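Local coordinates for protein lipoxygenase (Cyanothece sp., PDB 5EK8) that probably inserts molecular oxygen into polyunsaturated fatty acids as a 9R-lipoxygenase, working with a non-heme iron(II) ion, at residues A[329-332]-A[333-337]; A[336-339]-A[340-343]; A[589-592]-A[593-597]. All blocks are in the same frame, centred on the assembly; numbering follows the deposited sequence.

Contact 1: A[329-332]-A[333-337]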
loop_
_atom_site.group_PDB
_atom_site.type_symbol
_atom_site.label_atom_id
_atom_site.label_comp_id
_atom_site.label_asym_id
_atom_site.label_seq_id
_atom_site.Cartn_x
_atom_site.Cartn_y
_atom_site.Cartn_z
ATOM N N GLU A 329 -15.101 -16.605 28.632
ATOM C CA GLU A 329 -16.525 -16.891 28.580
ATOM C C GLU A 329 -16.833 -17.585 27.266
ATOM O O GLU A 329 -16.074 -17.448 26.298
ATOM C CB GLU A 329 -17.343 -15.606 28.709
ATOM C CG GLU A 329 -16.829 -14.631 29.755
ATOM C CD GLU A 329 -17.115 -13.177 29.384
ATOM O OE1 GLU A 329 -17.429 -12.913 28.200
ATOM O OE2 GLU A 329 -17.024 -12.301 30.275
ATOM N N VAL A 330 -17.940 -18.323 27.238
ATOM C CA VAL A 330 -18.340 -19.099 26.067
ATOM C C VAL A 330 -19.752 -18.740 25.612
ATOM O O VAL A 330 -20.668 -18.634 26.431
ATOM C CB VAL A 330 -18.270 -20.613 26.359
ATOM C CG1 VAL A 330 -18.622 -21.418 25.124
ATOM C CG2 VAL A 330 -16.888 -20.986 26.845
ATOM N N TYR A 331 -19.932 -18.558 24.306
ATOM C CA TYR A 331 -21.235 -18.171 23.778
ATOM C C TYR A 331 -21.633 -18.998 22.559
ATOM O O TYR A 331 -20.878 -19.110 21.603
ATOM C CB TYR A 331 -21.240 -16.677 23.439
ATOM C CG TYR A 331 -20.954 -15.806 24.641
ATOM C CD1 TYR A 331 -21.920 -15.601 25.617
ATOM C CD2 TYR A 331 -19.712 -15.208 24.813
ATOM C CE1 TYR A 331 -21.661 -14.820 26.726
ATOM C CE2 TYR A 331 -19.443 -14.423 25.921
ATOM C CZ TYR A 331 -20.421 -14.233 26.874
ATOM O OH TYR A 331 -20.163 -13.454 27.978
ATOM N N THR A 332 -22.829 -19.576 22.611
ATOM C CA THR A 332 -23.361 -20.384 21.517
ATOM C C THR A 332 -24.502 -19.635 20.813
ATOM O O THR A 332 -25.046 -18.679 21.368
ATOM C CB THR A 332 -23.851 -21.749 22.040
ATOM O OG1 THR A 332 -24.973 -21.563 22.916
ATOM C CG2 THR A 332 -22.738 -22.443 22.788
ATOM N N PRO A 333 -24.870 -20.057 19.587
ATOM C CA PRO A 333 -25.910 -19.339 18.835
ATOM C C PRO A 333 -27.294 -19.300 19.486
ATOM O O PRO A 333 -28.200 -18.697 18.914
ATOM C CB PRO A 333 -25.978 -20.113 17.515
ATOM C CG PRO A 333 -24.631 -20.697 17.361
ATOM C CD PRO A 333 -24.202 -21.066 18.747
ATOM N N ASN A 334 -27.462 -19.923 20.648
ATOM C CA ASN A 334 -28.746 -19.885 21.336
ATOM C C ASN A 334 -28.687 -19.054 22.614
ATOM O O ASN A 334 -29.617 -19.069 23.418
ATOM C CB ASN A 334 -29.224 -21.302 21.650
ATOM C CG ASN A 334 -28.090 -22.224 22.041
ATOM O OD1 ASN A 334 -27.601 -22.185 23.171
ATOM N ND2 ASN A 334 -27.664 -23.064 21.105
ATOM N N ASP A 335 -27.594 -18.321 22.790
ATOM C CA ASP A 335 -27.424 -17.487 23.974
ATOM C C ASP A 335 -27.963 -16.077 23.740
ATOM O O ASP A 335 -27.675 -15.158 24.508
ATOM C CB ASP A 335 -25.951 -17.435 24.391
ATOM C CG ASP A 335 -25.440 -18.771 24.909
ATOM O OD1 ASP A 335 -26.257 -19.567 25.419
ATOM O OD2 ASP A 335 -24.221 -19.023 24.813
ATOM N N GLY A 336 -28.739 -15.918 22.670
ATOM C CA GLY A 336 -29.470 -14.690 22.404
ATOM C C GLY A 336 -28.660 -13.426 22.176
ATOM O O GLY A 336 -27.829 -13.335 21.259
ATOM N N GLU A 337 -28.915 -12.430 23.016
ATOM C CA GLU A 337 -28.301 -11.126 22.827
ATOM C C GLU A 337 -26.822 -11.169 23.185
ATOM O O GLU A 337 -26.039 -10.392 22.651
ATOM C CB GLU A 337 -29.024 -10.046 23.645
ATOM C CG GLU A 337 -28.564 -9.891 25.086
ATOM C CD GLU A 337 -29.199 -10.905 26.020
ATOM O OE1 GLU A 337 -29.875 -11.833 25.524
ATOM O OE2 GLU A 337 -29.033 -10.763 27.252
#
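T332 and D335 face each other across the mouth of a type I beta turn, where the short edge strand 329-331 ends and the chain turns toward helix 337-377. The D335 side chain points back at the strand end, its CG opposite the carbonyl carbon and beside the backbone N (chi1 -68°), which brings the carboxylate to the T332 N-H. T332 N donates to D335 OD2 over 2.7 Å in a nearly straight bond, N-H...O 172°, which comes down on the carboxylate from above its plane. The turn's own bond runs the other way, D335 N to T332 O at 2.9 Å. T332 OG1 donates to N334 OD1 (2.7 Å), approaching from above the amide plane; the two side chains slant across each other. One step earlier the Y331 side chain touches K338, W339 and A342 of the helix. Its hydroxyl gives a bond to E329 OE1, 2.8 Å from Y331 OH, with the acceptor in the plane of the ring and the donor above the carboxylate plane. T332 N is thus bonded to the D335 carboxylate and D335 N to the T332 carbonyl, and N334 adds a side-chain bond. This network of polar bonds fixes the turn at the surface, and the two N-H groups of T332 and D335 are both satisfied within it.

Contact 2: A[336-339]-A[340-343]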
loop_
_atom_site.group_PDB
_atom_site.type_symbol
_atom_site.label_atom_id
_atom_site.label_comp_id
_atom_site.label_asym_id
_atom_site.label_seq_id
_atom_site.Cartn_x
_atom_site.Cartn_y
_atom_site.Cartn_z
ATOM N N GLY A 336 -28.739 -15.918 22.670
ATOM C CA GLY A 336 -29.470 -14.690 22.404
ATOM C C GLY A 336 -28.660 -13.426 22.176
ATOM O O GLY A 336 -27.829 -13.335 21.259
ATOM N N GLU A 337 -28.915 -12.430 23.016
ATOM C CA GLU A 337 -28.301 -11.126 22.827
ATOM C C GLU A 337 -26.822 -11.169 23.185
ATOM O O GLU A 337 -26.039 -10.392 22.651
ATOM C CB GLU A 337 -29.024 -10.046 23.645
ATOM C CG GLU A 337 -28.564 -9.891 25.086
ATOM C CD GLU A 337 -29.199 -10.905 26.020
ATOM O OE1 GLU A 337 -29.875 -11.833 25.524
ATOM O OE2 GLU A 337 -29.033 -10.763 27.252
ATOM N N LYS A 338 -26.433 -12.076 24.076
ATOM C CA LYS A 338 -25.020 -12.217 24.402
ATOM C C LYS A 338 -24.302 -12.907 23.251
ATOM O O LYS A 338 -23.108 -12.688 23.029
ATOM C CB LYS A 338 -24.827 -12.968 25.722
ATOM C CG LYS A 338 -25.097 -12.078 26.932
ATOM C CD LYS A 338 -24.410 -12.565 28.192
ATOM C CE LYS A 338 -24.058 -11.389 29.100
ATOM N NZ LYS A 338 -25.136 -10.355 29.123
ATOM N N TRP A 339 -25.043 -13.715 22.500
ATOM C CA TRP A 339 -24.532 -14.263 21.250
ATOM C C TRP A 339 -24.306 -13.139 20.234
ATOM O O TRP A 339 -23.229 -13.037 19.634
ATOM C CB TRP A 339 -25.488 -15.317 20.688
ATOM C CG TRP A 339 -25.120 -15.803 19.319
ATOM C CD1 TRP A 339 -25.868 -15.694 18.186
ATOM C CD2 TRP A 339 -23.907 -16.465 18.935
ATOM N NE1 TRP A 339 -25.204 -16.254 17.122
ATOM C CE2 TRP A 339 -23.994 -16.731 17.555
ATOM C CE3 TRP A 339 -22.757 -16.863 19.625
ATOM C CZ2 TRP A 339 -22.979 -17.376 16.852
ATOM C CZ3 TRP A 339 -21.747 -17.501 18.925
ATOM C CH2 TRP A 339 -21.865 -17.750 17.554
ATOM N N LEU A 340 -25.318 -12.290 20.053
ATOM C CA LEU A 340 -25.197 -11.158 19.128
ATOM C C LEU A 340 -24.035 -10.222 19.493
ATOM O O LEU A 340 -23.267 -9.772 18.626
ATOM C CB LEU A 340 -26.508 -10.366 19.086
ATOM C CG LEU A 340 -27.696 -11.069 18.422
ATOM C CD1 LEU A 340 -29.015 -10.485 18.903
ATOM C CD2 LEU A 340 -27.579 -10.981 16.911
ATOM N N GLN A 341 -23.908 -9.940 20.785
ATOM C CA GLN A 341 -22.845 -9.083 21.301
ATOM C C GLN A 341 -21.467 -9.726 21.114
ATOM O O GLN A 341 -20.489 -9.041 20.797
ATOM C CB GLN A 341 -23.103 -8.759 22.776
ATOM C CG GLN A 341 -24.284 -7.815 22.985
ATOM C CD GLN A 341 -24.927 -7.957 24.354
ATOM O OE1 GLN A 341 -24.426 -8.670 25.223
ATOM N NE2 GLN A 341 -26.053 -7.284 24.547
ATOM N N ALA A 342 -21.400 -11.044 21.296
ATOM C CA ALA A 342 -20.176 -11.785 21.004
ATOM C C ALA A 342 -19.792 -11.627 19.533
ATOM O O ALA A 342 -18.625 -11.376 19.206
ATOM C CB ALA A 342 -20.340 -13.257 21.356
ATOM N N LYS A 343 -20.778 -11.761 18.648
ATOM C CA LYS A 343 -20.525 -11.633 17.214
ATOM C C LYS A 343 -20.009 -10.238 16.863
ATOM O O LYS A 343 -19.113 -10.083 16.024
ATOM C CB LYS A 343 -21.788 -11.951 16.410
ATOM C CG LYS A 343 -21.995 -13.433 16.151
ATOM C CD LYS A 343 -23.230 -13.685 15.301
ATOM C CE LYS A 343 -24.496 -13.234 16.014
ATOM N NZ LYS A 343 -25.731 -13.693 15.316
#
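W339 and K343 meet one turn apart in the first turns of helix 337-377, with G336 at its N-cap position. The W339 side chain leaves with CG anti to the backbone N (chi1 173°), which carries the indole along the flank of the helix, where P306 and I309 of strand 303-313 and P333 also touch it. K343 crosses one face of that indole obliquely: its CD sits 3.5 Å above the ring plane, offset toward the rim. The two nitrogens are both donors and do not bond each other; W339 NE1 and K343 NZ converge instead on D247 OD2, a hydrogen bond from the first and a salt bridge from the second, and K343 NZ also bonds the carbonyl of R245. Q341 passes close over the first turn, its CG 3.1 Å from E337 O. Extended beyond CG, it then lies alongside E337, pointing the same way, with amide and carboxylate planes 89° apart and Q341 NE2 3.7 Å from E337 CG. L340 lies against the first carbonyls, its CG 3.6 Å from G336 O and its CB 3.6 Å from E337 O. Four i to i+4 backbone bonds run from G336 to K343 beside these side chains, the first from L340 N to G336 O, 3.0 Å.

Contact 3: A[589-592]-A[593-597]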
loop_
_atom_site.group_PDB
_atom_site.type_symbol
_atom_site.label_atom_id
_atom_site.label_comp_id
_atom_site.label_asym_id
_atom_site.label_seq_id
_atom_site.Cartn_x
_atom_site.Cartn_y
_atom_site.Cartn_z
ATOM N N LEU A 589 -13.462 -0.101 15.330
ATOM C CA LEU A 589 -12.094 -0.557 15.539
ATOM C C LEU A 589 -11.864 -0.951 16.991
ATOM O O LEU A 589 -10.823 -1.522 17.328
ATOM C CB LEU A 589 -11.098 0.522 15.112
ATOM C CG LEU A 589 -11.064 0.804 13.607
ATOM C CD1 LEU A 589 -10.222 2.035 13.298
ATOM C CD2 LEU A 589 -10.529 -0.402 12.860
ATOM N N ALA A 590 -12.849 -0.665 17.841
ATOM C CA ALA A 590 -12.783 -1.008 19.259
ATOM C C ALA A 590 -14.120 -0.793 19.960
ATOM O O ALA A 590 -15.029 -0.174 19.408
ATOM C CB ALA A 590 -11.695 -0.195 19.953
ATOM N N LEU A 591 -14.227 -1.307 21.182
ATOM C CA LEU A 591 -15.395 -1.075 22.027
ATOM C C LEU A 591 -14.952 -0.588 23.407
ATOM O O LEU A 591 -13.762 -0.621 23.733
ATOM C CB LEU A 591 -16.238 -2.345 22.150
ATOM C CG LEU A 591 -16.832 -2.921 20.858
ATOM C CD1 LEU A 591 -17.665 -4.160 21.148
ATOM C CD2 LEU A 591 -17.668 -1.887 20.125
ATOM N N ARG A 592 -15.903 -0.137 24.220
ATOM C CA ARG A 592 -15.570 0.468 25.507
ATOM C C ARG A 592 -16.439 -0.040 26.656
ATOM O O ARG A 592 -17.468 -0.677 26.439
ATOM C CB ARG A 592 -15.688 1.995 25.420
ATOM C CG ARG A 592 -14.838 2.625 24.327
ATOM C CD ARG A 592 -14.832 4.150 24.382
ATOM N NE ARG A 592 -16.123 4.747 24.054
ATOM C CZ ARG A 592 -16.881 5.400 24.929
ATOM N NH1 ARG A 592 -16.469 5.539 26.183
ATOM N NH2 ARG A 592 -18.044 5.921 24.556
ATOM N N ASN A 593 -15.992 0.245 27.877
ATOM C CA ASN A 593 -16.769 0.052 29.103
ATOM C C ASN A 593 -17.414 -1.320 29.284
ATOM O O ASN A 593 -18.512 -1.428 29.825
ATOM C CB ASN A 593 -17.850 1.126 29.186
ATOM C CG ASN A 593 -17.272 2.523 29.267
ATOM O OD1 ASN A 593 -17.657 3.414 28.509
ATOM N ND2 ASN A 593 -16.337 2.723 30.188
ATOM N N GLY A 594 -16.719 -2.366 28.851
ATOM C CA GLY A 594 -17.197 -3.725 29.035
ATOM C C GLY A 594 -17.555 -4.389 27.724
ATOM O O GLY A 594 -17.624 -5.617 27.644
ATOM N N SER A 595 -17.811 -3.566 26.710
ATOM C CA SER A 595 -18.123 -4.022 25.354
ATOM C C SER A 595 -19.405 -4.843 25.263
ATOM O O SER A 595 -19.785 -5.283 24.177
ATOM C CB SER A 595 -16.963 -4.844 24.785
ATOM O OG SER A 595 -15.755 -4.110 24.798
ATOM N N PHE A 596 -20.069 -5.056 26.392
ATOM C CA PHE A 596 -21.288 -5.853 26.410
ATOM C C PHE A 596 -22.520 -4.996 26.662
ATOM O O PHE A 596 -22.623 -4.312 27.679
ATOM C CB PHE A 596 -21.198 -6.955 27.465
ATOM C CG PHE A 596 -20.504 -8.195 26.986
ATOM C CD1 PHE A 596 -21.185 -9.135 26.233
ATOM C CD2 PHE A 596 -19.174 -8.430 27.302
ATOM C CE1 PHE A 596 -20.555 -10.284 25.791
ATOM C CE2 PHE A 596 -18.533 -9.580 26.866
ATOM C CZ PHE A 596 -19.226 -10.508 26.109
ATOM N N GLY A 597 -23.455 -5.044 25.720
ATOM C CA GLY A 597 -24.688 -4.287 25.811
ATOM C C GLY A 597 -25.335 -4.239 24.445
ATOM O O GLY A 597 -24.764 -4.734 23.473
#
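A type I' beta turn from R592 to S595 reverses the chain in the long loop between helices 577-581 and 608-623. N593 and G594, its two central residues, both have positive phi, the left-handed region that defines this turn type; at the G594 angles a side chain would collide with the preceding carbonyl oxygen. S595 N closes the turn on R592 O over 2.9 Å (N-H...O 155°). Just outside, L591 and S595 are in contact, L591 CD1 3.8 Å and L591 CB 3.7 Å from S595 CB, so the leucine lies against the methylene of the serine. S595 OG stands opposite its own carbonyl carbon (chi1 -57°), and from there the buried hydroxyl pairs with H291 NE2 and with D289 OD2, the same oxygen that accepts G594 N, while the backbones of L591 and D289 are bonded as well. R592 and N593 run side by side in the same direction, their flat ends 75° apart. The arginine chain bends at chi3 and its NE bonds A605 O; separately, the R592 backbone is bonded to I604. Inside the turn the backbone closes on a single bond; the D289 carboxylate takes up both the G594 N-H and the S595 hydroxyl, so the buried hydroxyl has partners in D289 and H291 while L591 packs against its methylene.

Contacts 1 and 2 follow each other in the chain and share G336 and E337: the turn of contact 1 delivers the chain to the helix start of contact 2. Contact 1 is a surface contact, made of polar bonds within the loop; contact 2 is partly buried and combines helix bonds with indole packing. W339 joins them, its ring packed against the backbone of Y331 and T332 and against P333. Contact 3, far along the sequence and also partly buried, reaches the same region through F596 and G597, both of which meet Q341; F596 also meets Y331 and E329. In contacts 2 and 3 an aspartate from outside the segments takes polar bonds, whereas contact 1 uses its own.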